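Local structure of Zn-dependent hydrolase of metallo-beta-lactamase superfamily TM0207 (1VJN) at residues 87-93 with 106-112; 52-58 with 74-78. The protein is a putative zinc-dependent hydrolase of the metallo-beta-lactamase superfamily, whose natural substrate is not established. The contacts are given in a common frame with arbitrary orientation. Numbering follows the deposited sequence.

Interaction 1. Residues 87-93 with 106-112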
loop_
_atom_site.group_PDB
_atom_site.type_symbol
_atom_site.label_atom_id
_atom_site.label_comp_id
_atom_site.label_asym_id
_atom_site.label_seq_id
_atom_site.Cartn_x
_atom_site.Cartn_y
_atom_site.Cartn_z
ATOM N N LYS A 87 -10.223 4.509 11.102
ATOM C CA LYS A 87 -10.063 3.138 11.586
ATOM C C LYS A 87 -8.880 2.473 10.856
ATOM O O LYS A 87 -8.811 2.458 9.614
ATOM C CB LYS A 87 -11.335 2.323 11.359
ATOM C CG LYS A 87 -12.470 2.632 12.324
ATOM C CD LYS A 87 -13.861 2.277 11.752
ATOM C CE LYS A 87 -13.951 0.811 11.206
ATOM N NZ LYS A 87 -15.382 0.322 11.020
ATOM N N ILE A 88 -7.933 1.969 11.629
ATOM C CA ILE A 88 -6.811 1.254 11.081
ATOM C C ILE A 88 -6.712 -0.132 11.666
ATOM O O ILE A 88 -6.876 -0.343 12.884
ATOM C CB ILE A 88 -5.507 1.991 11.363
ATOM C CG1 ILE A 88 -5.539 3.420 10.790
ATOM C CG2 ILE A 88 -4.379 1.245 10.796
ATOM C CD1 ILE A 88 -4.774 4.381 11.616
ATOM N N LYS A 89 -6.366 -1.062 10.805
ATOM C CA LYS A 89 -6.258 -2.440 11.181
ATOM C C LYS A 89 -4.968 -3.012 10.638
ATOM O O LYS A 89 -4.684 -2.870 9.451
ATOM C CB LYS A 89 -7.472 -3.193 10.634
ATOM C CG LYS A 89 -7.463 -4.694 10.960
ATOM C CD LYS A 89 -8.761 -5.421 10.549
ATOM C CE LYS A 89 -8.862 -6.734 11.329
ATOM N NZ LYS A 89 -10.072 -7.605 11.012
ATOM N N GLY A 90 -4.199 -3.668 11.501
ATOM C CA GLY A 90 -2.965 -4.354 11.138
ATOM C C GLY A 90 -3.126 -5.862 11.181
ATOM O O GLY A 90 -3.608 -6.408 12.186
ATOM N N VAL A 91 -2.702 -6.534 10.112
ATOM C CA VAL A 91 -2.900 -8.009 9.985
ATOM C C VAL A 91 -1.543 -8.595 9.669
ATOM O O VAL A 91 -0.945 -8.198 8.707
ATOM C CB VAL A 91 -3.938 -8.330 8.862
ATOM C CG1 VAL A 91 -4.044 -9.793 8.567
ATOM C CG2 VAL A 91 -5.281 -7.775 9.224
ATOM N N GLU A 92 -1.026 -9.468 10.528
ATOM C CA GLU A 92 0.279 -10.064 10.314
ATOM C C GLU A 92 0.103 -11.184 9.297
ATOM O O GLU A 92 -0.858 -11.970 9.388
ATOM C CB GLU A 92 0.825 -10.637 11.623
ATOM C CG GLU A 92 2.338 -10.804 11.713
ATOM C CD GLU A 92 2.796 -10.778 13.187
ATOM O OE1 GLU A 92 2.224 -11.538 14.027
ATOM O OE2 GLU A 92 3.708 -9.982 13.525
ATOM N N THR A 93 0.979 -11.202 8.302
ATOM C CA THR A 93 0.962 -12.236 7.278
ATOM C C THR A 93 2.176 -13.133 7.345
ATOM O O THR A 93 2.242 -14.168 6.657
ATOM C CB THR A 93 0.868 -11.659 5.876
ATOM O OG1 THR A 93 1.967 -10.787 5.549
ATOM C CG2 THR A 93 -0.347 -10.859 5.712
ATOM N N ASN A 106 5.650 -9.180 8.564
ATOM C CA ASN A 106 4.995 -8.321 7.574
ATOM C C ASN A 106 3.611 -8.019 8.073
ATOM O O ASN A 106 2.816 -8.918 8.325
ATOM C CB ASN A 106 4.950 -8.951 6.181
ATOM C CG ASN A 106 4.495 -7.992 5.140
ATOM O OD1 ASN A 106 5.209 -7.022 4.801
ATOM N ND2 ASN A 106 3.278 -8.191 4.657
ATOM N N ILE A 107 3.345 -6.737 8.273
ATOM C CA ILE A 107 2.030 -6.331 8.664
ATOM C C ILE A 107 1.402 -5.564 7.508
ATOM O O ILE A 107 1.937 -4.586 7.057
ATOM C CB ILE A 107 2.079 -5.480 9.891
ATOM C CG1 ILE A 107 2.818 -6.208 11.023
ATOM C CG2 ILE A 107 0.637 -5.133 10.374
ATOM C CD1 ILE A 107 3.076 -5.370 12.205
ATOM N N VAL A 108 0.246 -6.071 7.089
ATOM C CA VAL A 108 -0.672 -5.462 6.143
ATOM C C VAL A 108 -1.547 -4.499 6.942
ATOM O O VAL A 108 -2.083 -4.851 7.999
ATOM C CB VAL A 108 -1.569 -6.575 5.529
ATOM C CG1 VAL A 108 -2.694 -6.016 4.785
ATOM C CG2 VAL A 108 -0.729 -7.546 4.691
ATOM N N PHE A 109 -1.675 -3.276 6.471
ATOM C CA PHE A 109 -2.545 -2.308 7.125
ATOM C C PHE A 109 -3.725 -1.971 6.278
ATOM O O PHE A 109 -3.604 -1.804 5.071
ATOM C CB PHE A 109 -1.741 -1.028 7.452
ATOM C CG PHE A 109 -0.833 -1.211 8.625
ATOM C CD1 PHE A 109 -1.359 -1.226 9.901
ATOM C CD2 PHE A 109 0.531 -1.391 8.473
ATOM C CE1 PHE A 109 -0.561 -1.427 10.970
ATOM C CE2 PHE A 109 1.326 -1.597 9.581
ATOM C CZ PHE A 109 0.801 -1.605 10.797
ATOM N N VAL A 110 -4.876 -1.847 6.907
ATOM C CA VAL A 110 -6.065 -1.464 6.218
ATOM C C VAL A 110 -6.558 -0.130 6.813
ATOM O O VAL A 110 -6.701 0.008 8.013
ATOM C CB VAL A 110 -7.122 -2.547 6.348
ATOM C CG1 VAL A 110 -8.364 -2.176 5.582
ATOM C CG2 VAL A 110 -6.592 -3.872 5.818
ATOM N N PHE A 111 -6.812 0.832 5.958
ATOM C CA PHE A 111 -7.298 2.152 6.373
ATOM C C PHE A 111 -8.728 2.332 5.862
ATOM O O PHE A 111 -9.019 2.145 4.669
ATOM C CB PHE A 111 -6.385 3.243 5.834
ATOM C CG PHE A 111 -4.943 2.952 6.062
ATOM C CD1 PHE A 111 -4.347 3.267 7.273
ATOM C CD2 PHE A 111 -4.186 2.345 5.088
ATOM C CE1 PHE A 111 -3.036 2.996 7.496
ATOM C CE2 PHE A 111 -2.866 2.059 5.315
ATOM C CZ PHE A 111 -2.291 2.367 6.514
ATOM N N GLU A 112 -9.620 2.674 6.775
ATOM C CA GLU A 112 -11.034 2.806 6.456
ATOM C C GLU A 112 -11.402 4.247 6.715
ATOM O O GLU A 112 -11.310 4.711 7.847
ATOM C CB GLU A 112 -11.864 1.841 7.305
ATOM C CG GLU A 112 -13.355 1.821 6.979
ATOM C CD GLU A 112 -14.067 0.525 7.403
ATOM O OE1 GLU A 112 -13.428 -0.398 7.966
ATOM O OE2 GLU A 112 -15.292 0.414 7.153
#

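Interaction 2. Residues 52-58 with 74-78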
loop_
_atom_site.group_PDB
_atom_site.type_symbol
_atom_site.label_atom_id
_atom_site.label_comp_id
_atom_site.label_asym_id
_atom_site.label_seq_id
_atom_site.Cartn_x
_atom_site.Cartn_y
_atom_site.Cartn_z
ATOM N N VAL A 52 -0.529 9.765 11.457
ATOM C CA VAL A 52 -0.178 8.376 11.643
ATOM C C VAL A 52 0.984 7.992 10.730
ATOM O O VAL A 52 1.084 8.422 9.551
ATOM C CB VAL A 52 -1.379 7.436 11.375
ATOM C CG1 VAL A 52 -0.991 5.921 11.650
ATOM C CG2 VAL A 52 -2.555 7.877 12.178
ATOM N N VAL A 53 1.867 7.169 11.290
ATOM C CA VAL A 53 2.861 6.477 10.500
ATOM C C VAL A 53 2.682 4.988 10.728
ATOM O O VAL A 53 2.683 4.527 11.879
ATOM C CB VAL A 53 4.306 6.901 10.872
ATOM C CG1 VAL A 53 5.322 6.036 10.161
ATOM C CG2 VAL A 53 4.554 8.351 10.543
ATOM N N THR A 54 2.533 4.218 9.651
ATOM C CA THR A 54 2.588 2.749 9.804
ATOM C C THR A 54 3.871 2.102 9.243
ATOM O O THR A 54 4.460 2.604 8.291
ATOM C CB THR A 54 1.413 2.122 9.106
ATOM O OG1 THR A 54 1.478 2.430 7.711
ATOM C CG2 THR A 54 0.038 2.673 9.628
ATOM N N GLU A 55 4.256 0.949 9.812
ATOM C CA GLU A 55 5.450 0.229 9.402
ATOM C C GLU A 55 5.110 -1.226 9.231
ATOM O O GLU A 55 4.815 -1.893 10.204
ATOM C CB GLU A 55 6.548 0.300 10.492
ATOM C CG GLU A 55 6.984 1.690 10.948
ATOM C CD GLU A 55 7.953 2.398 10.027
ATOM O OE1 GLU A 55 8.311 1.874 8.920
ATOM O OE2 GLU A 55 8.366 3.505 10.452
ATOM N N SER A 56 5.232 -1.722 8.022
ATOM C CA SER A 56 5.026 -3.106 7.700
ATOM C C SER A 56 6.024 -4.078 8.333
ATOM O O SER A 56 5.677 -5.246 8.553
ATOM C CB SER A 56 4.987 -3.266 6.180
ATOM O OG SER A 56 6.237 -3.007 5.634
ATOM N N HIS A 57 7.246 -3.618 8.630
ATOM C CA HIS A 57 8.231 -4.437 9.310
ATOM C C HIS A 57 9.219 -3.557 10.086
ATOM O O HIS A 57 9.308 -2.363 9.832
ATOM C CB HIS A 57 8.971 -5.332 8.335
ATOM C CG HIS A 57 9.571 -4.604 7.189
ATOM N ND1 HIS A 57 8.837 -4.230 6.086
ATOM C CD2 HIS A 57 10.824 -4.128 6.991
ATOM C CE1 HIS A 57 9.610 -3.552 5.256
ATOM N NE2 HIS A 57 10.824 -3.496 5.771
ATOM N N GLN A 58 9.926 -4.130 11.047
ATOM C CA GLN A 58 10.826 -3.319 11.908
ATOM C C GLN A 58 12.190 -3.115 11.265
ATOM O O GLN A 58 12.588 -3.898 10.418
ATOM C CB GLN A 58 10.983 -3.948 13.286
ATOM C CG GLN A 58 9.658 -4.104 14.037
ATOM C CD GLN A 58 9.691 -3.488 15.430
ATOM O OE1 GLN A 58 10.592 -3.776 16.213
ATOM N NE2 GLN A 58 8.709 -2.641 15.740
ATOM N N VAL A 74 2.781 6.144 15.796
ATOM C CA VAL A 74 3.482 5.129 15.012
ATOM C C VAL A 74 2.742 3.826 15.278
ATOM O O VAL A 74 2.577 3.494 16.429
ATOM C CB VAL A 74 4.908 4.937 15.495
ATOM C CG1 VAL A 74 5.579 3.751 14.705
ATOM C CG2 VAL A 74 5.675 6.205 15.319
ATOM N N ILE A 75 2.337 3.092 14.242
ATOM C CA ILE A 75 1.709 1.779 14.405
ATOM C C ILE A 75 2.598 0.759 13.685
ATOM O O ILE A 75 2.839 0.868 12.493
ATOM C CB ILE A 75 0.289 1.761 13.852
ATOM C CG1 ILE A 75 -0.542 2.836 14.483
ATOM C CG2 ILE A 75 -0.416 0.442 14.122
ATOM C CD1 ILE A 75 -1.896 2.949 13.909
ATOM N N ASP A 76 3.168 -0.172 14.463
ATOM C CA ASP A 76 4.033 -1.195 13.922
ATOM C C ASP A 76 3.706 -2.589 14.454
ATOM O O ASP A 76 4.539 -3.459 14.384
ATOM C CB ASP A 76 5.491 -0.872 14.210
ATOM C CG ASP A 76 5.786 -0.724 15.684
ATOM O OD1 ASP A 76 4.928 -1.022 16.554
ATOM O OD2 ASP A 76 6.874 -0.272 16.074
ATOM N N ARG A 77 2.481 -2.780 14.930
ATOM C CA ARG A 77 1.985 -4.064 15.397
ATOM C C ARG A 77 0.583 -4.314 14.872
ATOM O O ARG A 77 -0.155 -3.368 14.638
ATOM C CB ARG A 77 1.965 -4.090 16.925
ATOM C CG ARG A 77 3.324 -4.130 17.476
ATOM C CD ARG A 77 3.469 -3.921 18.927
ATOM N NE ARG A 77 4.909 -3.910 19.184
ATOM C CZ ARG A 77 5.656 -4.989 19.436
ATOM N NH1 ARG A 77 5.108 -6.206 19.570
ATOM N NH2 ARG A 77 6.968 -4.828 19.612
ATOM N N PRO A 78 0.197 -5.589 14.724
ATOM C CA PRO A 78 -1.180 -5.936 14.322
ATOM C C PRO A 78 -2.258 -5.498 15.359
ATOM O O PRO A 78 -1.939 -5.208 16.499
ATOM C CB PRO A 78 -1.138 -7.461 14.167
ATOM C CG PRO A 78 0.104 -7.916 14.759
ATOM C CD PRO A 78 1.029 -6.788 14.932
#

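Interaction 1. Residues 87-93 with 106-112
An antiparallel pair inside the metallo-beta-lactamase sandwich illustrates how one ladder can serve two different layers. Strands 87-92 and 106-112, arms of a beta hairpin, run at 151° to each other. At N106, the T93 N to N106 O hydrogen bond (2.9 Å) is joined by a side-chain bond from N106 ND2 to T93 OG1 (3.0 Å), so the two residues are tied twice where the first strand turns a corner; N106 OD1 meanwhile receives the backbone NH of D123. I107 faces E92 in a non-hydrogen-bonded pair. V108 pairs with V91 through V91 N to V108 O (2.8 Å) and V108 N to V91 O (2.9 Å), and V108 CG2 reaches T93 CG2 at 3.5 Å. The V108 and V110 side chains pack under helix 130-136. F109 lies opposite G90, whose missing side chain leaves room for the ring: an ideal CB on G90 would come within a tight 3.0 Å of F109 CE1. V110 N to K89 O is the shortest bond of the ladder (2.7 Å). F111, on the same face as I107 and F109, meets I88 (I88 CG1 to F111 CD1, 3.7 Å) and touches strand 22-27 of the opposing sheet. E112, whose OE2 pairs with K117, finishes the ladder with E112 N to K87 O at 3.0 Å and a long salt bridge, K87 NZ to E112 OE1, 3.7 Å.

Interaction 2. Residues 52-58 with 74-78
A short parallel pair that runs out into loops shows how a sheet edge ends. V52 begins it with an apolar touch, its CG1 lying 3.8 Å from I75 CD1, while its backbone bonds to strand 30-34 on the other side. V53 stands beside V74 in parallel register, and its carbonyl accepts the first inter-strand hydrogen bond, I75 N to V53 O (2.8 Å). T54 pairs with I75; their side chains share a face that looks onto F109 of the second sheet, and T54 CA approaches I75 O at 3.3 Å in a CA-H...O contact. E55 N then returns a bond to I75 O (3.0 Å), so I75 is held through both its NH and its carbonyl just as the regular strand ends. Beyond this point the chains part. E55 still lies against D76 (CB to CB, 4.0 Å), but its OE2 is bonded to H65. S56 and H57 point away from 74-78: H57 ND1 donates to S56 OG (2.9 Å), which is also bonded to D35. Q58 bends back until its NE2 is 3.0 Å from D76 OD2, though at an angle too poor for a hydrogen bond. By sequence, H57 opens the superfamily's HxHxDH signature, which in relatives supplies zinc ligands; a strand running into this histidine-rich loop is characteristic of the metallo-hydrolase fold, and 56-58 probably lead into the metal site.

Overall arrangement
Interactions 1 and 2 lie in different sheets of the same sandwich, their centres about 9 Å apart. Interaction 1 is the more buried, covering 656 Å² with a long antiparallel ladder; interaction 2 covers 378 Å², is partly exposed, and relies on two backbone bonds at the outer strand of its sheet before giving way to loops. Side chains such as F109, T54, I75, I107 and P78 pack across the seam, beside backbone carbonyls of E55, D76 and G90. Ladder and loop also meet through a probable hydrogen bond, I107 N to S56 O (2.8 Å). The pair thus contrasts a long antiparallel ladder in the core with a short parallel pairing that yields to loop at a sheet's edge.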